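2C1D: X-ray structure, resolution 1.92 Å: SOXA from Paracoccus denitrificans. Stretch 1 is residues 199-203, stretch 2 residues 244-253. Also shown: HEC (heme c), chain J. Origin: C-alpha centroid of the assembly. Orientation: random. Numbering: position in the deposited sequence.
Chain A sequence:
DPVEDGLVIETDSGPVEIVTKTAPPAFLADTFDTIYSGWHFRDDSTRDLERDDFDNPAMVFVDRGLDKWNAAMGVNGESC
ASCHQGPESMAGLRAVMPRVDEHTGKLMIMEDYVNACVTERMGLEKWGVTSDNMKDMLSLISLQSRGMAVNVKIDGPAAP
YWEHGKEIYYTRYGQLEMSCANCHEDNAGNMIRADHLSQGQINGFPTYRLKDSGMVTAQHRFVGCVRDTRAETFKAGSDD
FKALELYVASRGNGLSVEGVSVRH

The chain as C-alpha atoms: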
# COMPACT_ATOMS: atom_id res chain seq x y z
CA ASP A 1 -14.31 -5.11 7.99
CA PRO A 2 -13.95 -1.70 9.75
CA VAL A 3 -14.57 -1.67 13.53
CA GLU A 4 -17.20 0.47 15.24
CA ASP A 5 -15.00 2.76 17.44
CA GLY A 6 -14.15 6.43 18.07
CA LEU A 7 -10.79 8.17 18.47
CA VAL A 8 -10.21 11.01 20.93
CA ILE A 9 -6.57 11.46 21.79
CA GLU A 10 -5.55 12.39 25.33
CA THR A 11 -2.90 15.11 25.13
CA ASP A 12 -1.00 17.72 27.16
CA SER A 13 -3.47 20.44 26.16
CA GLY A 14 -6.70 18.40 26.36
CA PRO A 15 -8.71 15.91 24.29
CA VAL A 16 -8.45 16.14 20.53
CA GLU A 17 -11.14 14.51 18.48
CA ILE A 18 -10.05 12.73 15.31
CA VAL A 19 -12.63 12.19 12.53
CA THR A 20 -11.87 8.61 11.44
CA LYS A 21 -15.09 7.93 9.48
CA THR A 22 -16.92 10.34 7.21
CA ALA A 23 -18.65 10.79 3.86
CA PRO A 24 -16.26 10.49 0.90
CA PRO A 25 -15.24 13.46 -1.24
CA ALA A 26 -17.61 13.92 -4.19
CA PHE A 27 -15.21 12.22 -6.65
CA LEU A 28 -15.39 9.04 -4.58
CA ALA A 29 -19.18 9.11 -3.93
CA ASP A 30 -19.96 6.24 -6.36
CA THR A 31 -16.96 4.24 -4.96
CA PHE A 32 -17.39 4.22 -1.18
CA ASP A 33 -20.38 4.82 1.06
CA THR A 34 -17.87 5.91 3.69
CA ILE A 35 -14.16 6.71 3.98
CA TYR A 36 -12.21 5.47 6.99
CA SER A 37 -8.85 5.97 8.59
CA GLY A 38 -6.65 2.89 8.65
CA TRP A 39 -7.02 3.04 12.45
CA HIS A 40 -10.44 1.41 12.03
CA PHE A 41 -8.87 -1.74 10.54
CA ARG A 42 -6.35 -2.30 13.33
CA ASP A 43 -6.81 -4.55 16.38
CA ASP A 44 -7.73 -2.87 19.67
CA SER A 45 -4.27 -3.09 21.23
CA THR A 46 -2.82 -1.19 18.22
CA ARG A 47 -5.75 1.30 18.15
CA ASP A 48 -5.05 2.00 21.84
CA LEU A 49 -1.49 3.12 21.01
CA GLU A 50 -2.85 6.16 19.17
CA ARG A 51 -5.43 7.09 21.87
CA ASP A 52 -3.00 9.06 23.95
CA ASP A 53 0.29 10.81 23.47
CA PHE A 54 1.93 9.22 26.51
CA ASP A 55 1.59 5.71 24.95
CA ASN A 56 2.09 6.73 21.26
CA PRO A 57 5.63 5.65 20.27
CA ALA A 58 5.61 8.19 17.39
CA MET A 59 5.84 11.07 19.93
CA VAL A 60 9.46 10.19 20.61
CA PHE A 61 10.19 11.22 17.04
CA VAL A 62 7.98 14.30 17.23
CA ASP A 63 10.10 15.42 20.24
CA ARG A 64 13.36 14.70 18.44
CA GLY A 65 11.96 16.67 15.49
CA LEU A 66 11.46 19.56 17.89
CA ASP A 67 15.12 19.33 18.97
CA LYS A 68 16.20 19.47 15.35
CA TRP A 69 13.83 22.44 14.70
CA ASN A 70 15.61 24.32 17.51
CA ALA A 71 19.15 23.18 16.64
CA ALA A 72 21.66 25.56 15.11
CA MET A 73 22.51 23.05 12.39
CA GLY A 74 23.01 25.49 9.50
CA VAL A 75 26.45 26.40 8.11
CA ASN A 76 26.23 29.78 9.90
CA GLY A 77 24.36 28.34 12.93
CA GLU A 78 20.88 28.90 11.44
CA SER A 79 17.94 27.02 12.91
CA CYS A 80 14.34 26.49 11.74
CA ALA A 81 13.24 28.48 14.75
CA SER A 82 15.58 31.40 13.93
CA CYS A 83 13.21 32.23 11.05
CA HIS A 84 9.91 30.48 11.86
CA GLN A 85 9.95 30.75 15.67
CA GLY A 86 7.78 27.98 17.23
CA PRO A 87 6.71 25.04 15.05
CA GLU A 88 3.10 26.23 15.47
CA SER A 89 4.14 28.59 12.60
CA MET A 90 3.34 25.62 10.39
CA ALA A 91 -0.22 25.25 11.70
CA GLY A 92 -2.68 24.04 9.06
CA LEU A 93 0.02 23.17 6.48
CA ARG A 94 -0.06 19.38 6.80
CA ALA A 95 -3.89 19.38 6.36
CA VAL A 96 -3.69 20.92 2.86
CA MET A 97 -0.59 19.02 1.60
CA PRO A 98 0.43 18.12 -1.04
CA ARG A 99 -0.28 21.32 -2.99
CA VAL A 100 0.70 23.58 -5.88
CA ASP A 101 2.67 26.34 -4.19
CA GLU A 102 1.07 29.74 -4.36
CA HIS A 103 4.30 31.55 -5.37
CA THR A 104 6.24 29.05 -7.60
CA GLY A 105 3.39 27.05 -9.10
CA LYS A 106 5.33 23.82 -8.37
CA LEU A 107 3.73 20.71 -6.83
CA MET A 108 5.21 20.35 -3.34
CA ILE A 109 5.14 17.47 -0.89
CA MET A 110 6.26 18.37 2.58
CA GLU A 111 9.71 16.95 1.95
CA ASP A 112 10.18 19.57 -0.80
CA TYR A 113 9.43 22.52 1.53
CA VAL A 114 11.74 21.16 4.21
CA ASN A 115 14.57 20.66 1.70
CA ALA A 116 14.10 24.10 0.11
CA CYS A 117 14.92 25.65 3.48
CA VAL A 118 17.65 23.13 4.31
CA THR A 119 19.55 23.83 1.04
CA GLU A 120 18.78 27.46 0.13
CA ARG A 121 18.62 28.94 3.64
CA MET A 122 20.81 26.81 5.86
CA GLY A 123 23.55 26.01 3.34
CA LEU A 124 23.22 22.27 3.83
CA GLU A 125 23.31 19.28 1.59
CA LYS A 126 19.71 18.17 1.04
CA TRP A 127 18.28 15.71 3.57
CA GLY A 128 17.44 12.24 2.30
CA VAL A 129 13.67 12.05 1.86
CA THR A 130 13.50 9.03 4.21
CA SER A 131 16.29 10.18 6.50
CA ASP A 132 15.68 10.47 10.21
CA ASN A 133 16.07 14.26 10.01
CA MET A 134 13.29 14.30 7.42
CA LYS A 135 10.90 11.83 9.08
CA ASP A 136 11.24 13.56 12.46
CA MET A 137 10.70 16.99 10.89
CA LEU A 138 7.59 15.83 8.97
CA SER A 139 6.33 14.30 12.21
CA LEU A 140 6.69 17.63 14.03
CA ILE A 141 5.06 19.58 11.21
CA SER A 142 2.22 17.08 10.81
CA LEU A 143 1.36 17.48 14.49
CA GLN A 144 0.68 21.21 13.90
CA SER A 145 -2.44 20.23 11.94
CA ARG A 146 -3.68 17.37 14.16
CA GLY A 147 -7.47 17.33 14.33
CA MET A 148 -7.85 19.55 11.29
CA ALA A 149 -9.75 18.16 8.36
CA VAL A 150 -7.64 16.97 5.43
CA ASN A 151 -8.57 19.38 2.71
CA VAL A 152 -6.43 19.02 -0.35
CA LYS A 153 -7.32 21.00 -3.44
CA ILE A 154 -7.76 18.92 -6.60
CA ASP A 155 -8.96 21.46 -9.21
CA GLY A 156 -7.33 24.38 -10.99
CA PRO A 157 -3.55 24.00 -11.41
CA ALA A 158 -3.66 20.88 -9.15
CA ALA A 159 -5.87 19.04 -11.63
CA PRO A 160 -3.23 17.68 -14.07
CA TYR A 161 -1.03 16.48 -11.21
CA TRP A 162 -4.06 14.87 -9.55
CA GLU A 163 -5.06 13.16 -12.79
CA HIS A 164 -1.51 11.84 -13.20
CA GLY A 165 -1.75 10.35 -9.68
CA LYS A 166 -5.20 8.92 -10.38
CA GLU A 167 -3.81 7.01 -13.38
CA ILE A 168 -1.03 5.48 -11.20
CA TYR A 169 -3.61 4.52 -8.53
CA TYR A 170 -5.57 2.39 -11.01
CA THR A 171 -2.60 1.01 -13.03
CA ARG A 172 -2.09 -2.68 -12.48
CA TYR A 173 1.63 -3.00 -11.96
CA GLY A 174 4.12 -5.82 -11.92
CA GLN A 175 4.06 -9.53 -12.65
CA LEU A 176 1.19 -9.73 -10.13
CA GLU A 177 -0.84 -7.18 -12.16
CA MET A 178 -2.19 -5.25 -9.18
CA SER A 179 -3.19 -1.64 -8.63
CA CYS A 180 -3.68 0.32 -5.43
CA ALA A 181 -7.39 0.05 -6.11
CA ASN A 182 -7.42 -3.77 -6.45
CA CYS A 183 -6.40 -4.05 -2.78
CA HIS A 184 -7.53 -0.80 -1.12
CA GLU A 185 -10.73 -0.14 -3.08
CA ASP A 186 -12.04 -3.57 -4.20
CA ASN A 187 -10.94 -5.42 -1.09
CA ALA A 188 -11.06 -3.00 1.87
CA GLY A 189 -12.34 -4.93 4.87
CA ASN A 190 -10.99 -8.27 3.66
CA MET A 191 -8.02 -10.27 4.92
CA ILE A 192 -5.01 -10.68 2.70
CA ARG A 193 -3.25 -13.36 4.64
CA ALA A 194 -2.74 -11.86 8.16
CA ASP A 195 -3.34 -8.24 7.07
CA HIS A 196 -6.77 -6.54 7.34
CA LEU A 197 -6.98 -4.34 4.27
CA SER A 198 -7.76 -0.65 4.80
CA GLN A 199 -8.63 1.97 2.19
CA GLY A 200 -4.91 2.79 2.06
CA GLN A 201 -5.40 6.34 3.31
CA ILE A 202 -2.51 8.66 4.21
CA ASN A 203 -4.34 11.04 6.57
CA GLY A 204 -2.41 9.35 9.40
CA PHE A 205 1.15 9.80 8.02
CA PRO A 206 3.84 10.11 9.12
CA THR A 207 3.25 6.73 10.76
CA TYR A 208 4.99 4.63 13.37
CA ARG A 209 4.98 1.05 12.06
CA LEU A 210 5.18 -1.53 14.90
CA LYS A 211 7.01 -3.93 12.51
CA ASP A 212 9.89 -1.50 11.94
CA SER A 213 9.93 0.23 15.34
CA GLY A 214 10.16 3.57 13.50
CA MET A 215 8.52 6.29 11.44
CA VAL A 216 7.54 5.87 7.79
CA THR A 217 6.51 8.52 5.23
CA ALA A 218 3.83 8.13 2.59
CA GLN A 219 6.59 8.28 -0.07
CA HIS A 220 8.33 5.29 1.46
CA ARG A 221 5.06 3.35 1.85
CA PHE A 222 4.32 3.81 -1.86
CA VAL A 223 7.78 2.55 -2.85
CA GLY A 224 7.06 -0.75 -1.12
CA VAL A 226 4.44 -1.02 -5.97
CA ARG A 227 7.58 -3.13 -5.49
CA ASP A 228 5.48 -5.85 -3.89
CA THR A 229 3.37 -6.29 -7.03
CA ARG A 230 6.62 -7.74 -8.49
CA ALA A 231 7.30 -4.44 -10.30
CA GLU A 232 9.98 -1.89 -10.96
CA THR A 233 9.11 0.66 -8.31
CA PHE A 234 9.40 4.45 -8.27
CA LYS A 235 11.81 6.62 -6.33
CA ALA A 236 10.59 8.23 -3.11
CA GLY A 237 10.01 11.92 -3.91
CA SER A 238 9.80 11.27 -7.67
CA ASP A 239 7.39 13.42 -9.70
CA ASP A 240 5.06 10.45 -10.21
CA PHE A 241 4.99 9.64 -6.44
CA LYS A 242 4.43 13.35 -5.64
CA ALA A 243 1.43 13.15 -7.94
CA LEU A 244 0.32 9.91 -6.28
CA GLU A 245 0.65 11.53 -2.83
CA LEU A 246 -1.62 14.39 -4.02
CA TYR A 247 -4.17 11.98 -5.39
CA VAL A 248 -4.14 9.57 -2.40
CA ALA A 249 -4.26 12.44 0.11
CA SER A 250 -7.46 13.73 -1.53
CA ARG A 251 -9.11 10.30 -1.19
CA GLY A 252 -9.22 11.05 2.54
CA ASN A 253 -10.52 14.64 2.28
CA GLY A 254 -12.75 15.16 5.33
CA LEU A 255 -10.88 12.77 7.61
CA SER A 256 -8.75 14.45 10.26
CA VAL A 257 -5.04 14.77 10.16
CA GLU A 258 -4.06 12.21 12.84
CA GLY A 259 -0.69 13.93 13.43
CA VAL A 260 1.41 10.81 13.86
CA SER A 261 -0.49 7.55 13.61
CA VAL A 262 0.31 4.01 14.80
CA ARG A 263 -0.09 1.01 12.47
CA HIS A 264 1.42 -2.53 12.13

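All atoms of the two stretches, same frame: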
# COMPACT_ATOMS: atom_id res chain seq x y z
N GLN A 199 -8.47 1.25 3.44
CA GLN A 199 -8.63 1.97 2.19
C GLN A 199 -7.32 2.61 1.73
O GLN A 199 -7.33 3.39 0.79
CB GLN A 199 -9.72 3.03 2.30
CG GLN A 199 -11.10 2.46 2.43
CD GLN A 199 -12.14 3.50 2.78
OE1 GLN A 199 -11.79 4.64 3.11
NE2 GLN A 199 -13.44 3.14 2.64
N GLY A 200 -6.23 2.29 2.41
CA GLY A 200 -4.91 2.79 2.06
C GLY A 200 -4.87 4.30 2.08
O GLY A 200 -4.36 4.91 1.13
N GLN A 201 -5.40 4.89 3.14
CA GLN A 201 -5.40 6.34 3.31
C GLN A 201 -4.08 6.79 3.93
O GLN A 201 -3.41 6.02 4.62
CB GLN A 201 -6.59 6.78 4.18
CG GLN A 201 -8.01 6.27 3.72
CD GLN A 201 -8.64 7.11 2.61
OE1 GLN A 201 -7.94 7.89 1.98
NE2 GLN A 201 -9.96 6.94 2.37
N ILE A 202 -3.73 8.05 3.68
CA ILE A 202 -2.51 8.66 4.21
C ILE A 202 -2.78 9.84 5.14
O ILE A 202 -1.86 10.56 5.49
CB ILE A 202 -1.49 9.08 3.08
CG1 ILE A 202 -2.04 10.16 2.16
CG2 ILE A 202 -1.10 7.87 2.25
CD1 ILE A 202 -1.00 10.69 1.20
N ASN A 203 -4.02 9.99 5.60
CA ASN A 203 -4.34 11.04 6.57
C ASN A 203 -3.61 10.87 7.91
O ASN A 203 -3.55 11.81 8.69
CB ASN A 203 -5.84 11.14 6.83
CG ASN A 203 -6.35 9.98 7.66
OD1 ASN A 203 -6.86 10.16 8.80
ND2 ASN A 203 -6.25 8.80 7.11
N LEU A 244 1.05 10.94 -6.99
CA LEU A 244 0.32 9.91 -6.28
C LEU A 244 -0.02 10.39 -4.87
O LEU A 244 -1.12 10.15 -4.41
CB LEU A 244 1.17 8.62 -6.20
CG LEU A 244 0.55 7.39 -5.57
CD1 LEU A 244 -0.77 7.00 -6.27
CD2 LEU A 244 1.55 6.21 -5.60
N GLU A 245 0.92 11.03 -4.18
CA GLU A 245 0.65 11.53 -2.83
C GLU A 245 -0.48 12.57 -2.82
O GLU A 245 -1.31 12.60 -1.90
CB GLU A 245 1.92 12.10 -2.13
CG GLU A 245 1.65 12.47 -0.67
CD GLU A 245 2.89 12.81 0.15
OE1 GLU A 245 2.78 13.70 1.04
OE2 GLU A 245 3.94 12.20 -0.06
N LEU A 246 -0.53 13.41 -3.85
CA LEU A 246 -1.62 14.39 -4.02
C LEU A 246 -2.95 13.69 -4.21
O LEU A 246 -3.94 14.03 -3.55
CB LEU A 246 -1.35 15.30 -5.23
CG LEU A 246 -2.45 16.27 -5.69
CD1 LEU A 246 -2.73 17.38 -4.65
CD2 LEU A 246 -2.07 16.89 -7.03
N TYR A 247 -2.96 12.70 -5.09
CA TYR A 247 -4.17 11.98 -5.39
C TYR A 247 -4.66 11.18 -4.16
O TYR A 247 -5.84 11.25 -3.81
CB TYR A 247 -3.99 11.09 -6.61
CG TYR A 247 -5.23 10.32 -6.87
CD1 TYR A 247 -6.35 10.95 -7.41
CD2 TYR A 247 -5.32 8.98 -6.53
CE1 TYR A 247 -7.53 10.24 -7.63
CE2 TYR A 247 -6.50 8.28 -6.73
CZ TYR A 247 -7.60 8.92 -7.28
OH TYR A 247 -8.77 8.21 -7.45
N VAL A 248 -3.76 10.45 -3.52
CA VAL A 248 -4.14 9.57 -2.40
C VAL A 248 -4.56 10.42 -1.19
O VAL A 248 -5.54 10.12 -0.54
CB VAL A 248 -3.03 8.56 -2.04
CG1 VAL A 248 -3.41 7.69 -0.83
CG2 VAL A 248 -2.75 7.65 -3.22
N ALA A 249 -3.84 11.51 -0.93
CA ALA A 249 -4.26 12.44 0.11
C ALA A 249 -5.73 12.88 -0.03
O ALA A 249 -6.46 12.93 0.96
CB ALA A 249 -3.35 13.67 0.12
N SER A 250 -6.12 13.21 -1.25
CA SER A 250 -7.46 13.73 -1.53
C SER A 250 -8.52 12.66 -1.35
O SER A 250 -9.66 13.00 -1.08
CB SER A 250 -7.52 14.34 -2.94
OG SER A 250 -7.55 13.35 -3.96
N ARG A 251 -8.16 11.37 -1.47
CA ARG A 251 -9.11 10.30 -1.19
C ARG A 251 -9.57 10.29 0.27
O ARG A 251 -10.61 9.72 0.59
CB ARG A 251 -8.57 8.92 -1.58
CG ARG A 251 -8.35 8.73 -3.09
CD ARG A 251 -7.58 7.46 -3.41
NE ARG A 251 -8.39 6.28 -3.18
CZ ARG A 251 -9.25 5.78 -4.07
NH1 ARG A 251 -9.38 6.33 -5.28
NH2 ARG A 251 -9.93 4.69 -3.77
N GLY A 252 -8.81 10.92 1.15
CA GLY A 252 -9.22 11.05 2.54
C GLY A 252 -9.65 12.44 2.94
O GLY A 252 -9.70 12.74 4.13
N ASN A 253 -9.97 13.31 1.98
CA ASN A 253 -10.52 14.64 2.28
C ASN A 253 -11.73 14.51 3.20
O ASN A 253 -12.68 13.75 2.90
CB ASN A 253 -10.94 15.35 1.00
CG ASN A 253 -9.81 16.11 0.36
OD1 ASN A 253 -8.75 16.29 0.97
ND2 ASN A 253 -10.03 16.59 -0.87
FE HEC J . -1.21 -0.76 0.10
CHA HEC J . -1.08 -0.45 3.50
CHB HEC J . -1.12 2.70 -0.13
CHC HEC J . -1.17 -1.00 -3.27
CHD HEC J . -1.80 -4.09 0.34
NA HEC J . -1.12 0.84 1.46
C1A HEC J . -1.08 0.72 2.82
C2A HEC J . -1.05 2.05 3.39
C3A HEC J . -1.06 2.92 2.36
C4A HEC J . -1.11 2.17 1.14
CMA HEC J . -1.02 4.45 2.42
CAA HEC J . -1.02 2.39 4.90
CBA HEC J . -2.44 2.77 5.35
CGA HEC J . -2.46 3.19 6.82
O1A HEC J . -3.56 3.52 7.32
O2A HEC J . -1.38 3.18 7.50
NB HEC J . -1.15 0.57 -1.38
C1B HEC J . -1.07 1.95 -1.28
C2B HEC J . -0.86 2.48 -2.59
C3B HEC J . -0.89 1.47 -3.46
C4B HEC J . -1.04 0.26 -2.71
CMB HEC J . -0.75 3.97 -2.91
CAB HEC J . -0.71 1.58 -4.99
CBB HEC J . 0.51 2.12 -5.31
NC HEC J . -1.45 -2.29 -1.23
C1C HEC J . -1.43 -2.16 -2.59
C2C HEC J . -1.60 -3.47 -3.19
C3C HEC J . -1.78 -4.35 -2.18
C4C HEC J . -1.70 -3.58 -0.94
CMC HEC J . -1.59 -3.68 -4.72
CAC HEC J . -2.05 -5.89 -2.15
CBC HEC J . -1.43 -6.79 -2.94
ND HEC J . -1.39 -2.04 1.63
C1D HEC J . -1.63 -3.41 1.50
C2D HEC J . -1.67 -4.02 2.82
C3D HEC J . -1.44 -2.89 3.79
C4D HEC J . -1.28 -1.71 2.97
CMD HEC J . -1.90 -5.50 3.18
CAD HEC J . -1.43 -2.96 5.33
CBD HEC J . -2.89 -3.03 5.81
CGD HEC J . -3.64 -1.72 5.62
O1D HEC J . -4.30 -1.50 4.58
O2D HEC J . -3.60 -0.86 6.49
O HOH W 1 -8.92 3.09 -1.67
O HOH W 2 -7.65 5.72 -0.49
O HOH W 3 -5.82 9.53 2.07

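The contact sets an irregular five-residue segment against a helical segment and the turn that follows, and it is small: 315 Å² buried, both sides summed. Its rule is an apolar plug, a polar amide beside it, one water between the two, and two more waters linking Arg251 to the loop.

The apolar part centres on Ile202, whose CA-to-CB bond points toward the helix and which gives up more area than any other residue here. With chi1 p and chi2 t, Ile202 CD1 comes to 3.9 Å from Ala249 CB and 3.7 Å from Glu245 CG, while Ile202 CG2 meets Val248 CG1 at 3.9 Å. Ile202 CD1 also lies 3.6 Å from Ala249 N, so the methyl packs against helix backbone as well as side chains. Ala249, with a single methyl, allows this close approach; the CA atoms of Ile202 and Ala249 are 5.8 Å apart. Val248 points toward the loop, and its CG1 also rests 3.5 Å from Gly200 O. Glu245 contributes the aliphatic part of its chain. Leu246, Tyr247 and Ser250 point away and take no part.

The direct polar link is slight. Gln201 leaves its backbone sideways, but chi1 and chi2, both m, bring its amide up to Arg251 and Gly252. There Gln201 NE2 donates a weak hydrogen bond to Arg251 O (3.4 Å) and a better one to Gln199 OE1 (3.0 Å), which ties the amide to its own segment. Gly252 suits this spot: an ideal CB would point toward the loop and sit only 3.1 Å from Gln201 OE1.

Water does much of the remaining polar work. Water 3 donates to Gln201 OE1 (2.7 Å from its O) and to Val248 O (2.7 Å), and accepts from Ile202 N (3.0 Å), thereby serving backbone groups of both stretches. Arg251, extended at chi2, is joined to the loop through two more waters: the O of water 1 is 2.8 Å from Arg251 NH2 and 2.9 Å from Gln199 O, and the O of water 2 is 2.8 Å from Arg251 NE and 2.7 Å from Gln199 O. The guanidinium thus reaches a loop carbonyl without touching it. Arg251 NH1 also makes a weak hydrogen bond to Tyr247 OH (2.9 Å) within its own stretch.

The heme packs against the same loop. Ile202 CG2 lies 3.4 Å from HEC CMA, so this methyl touches both heme and helix. At Gly200, phi is positive, and an ideal CB would be crowded by HEC C4A at 3.4 Å; glycine answers both demands.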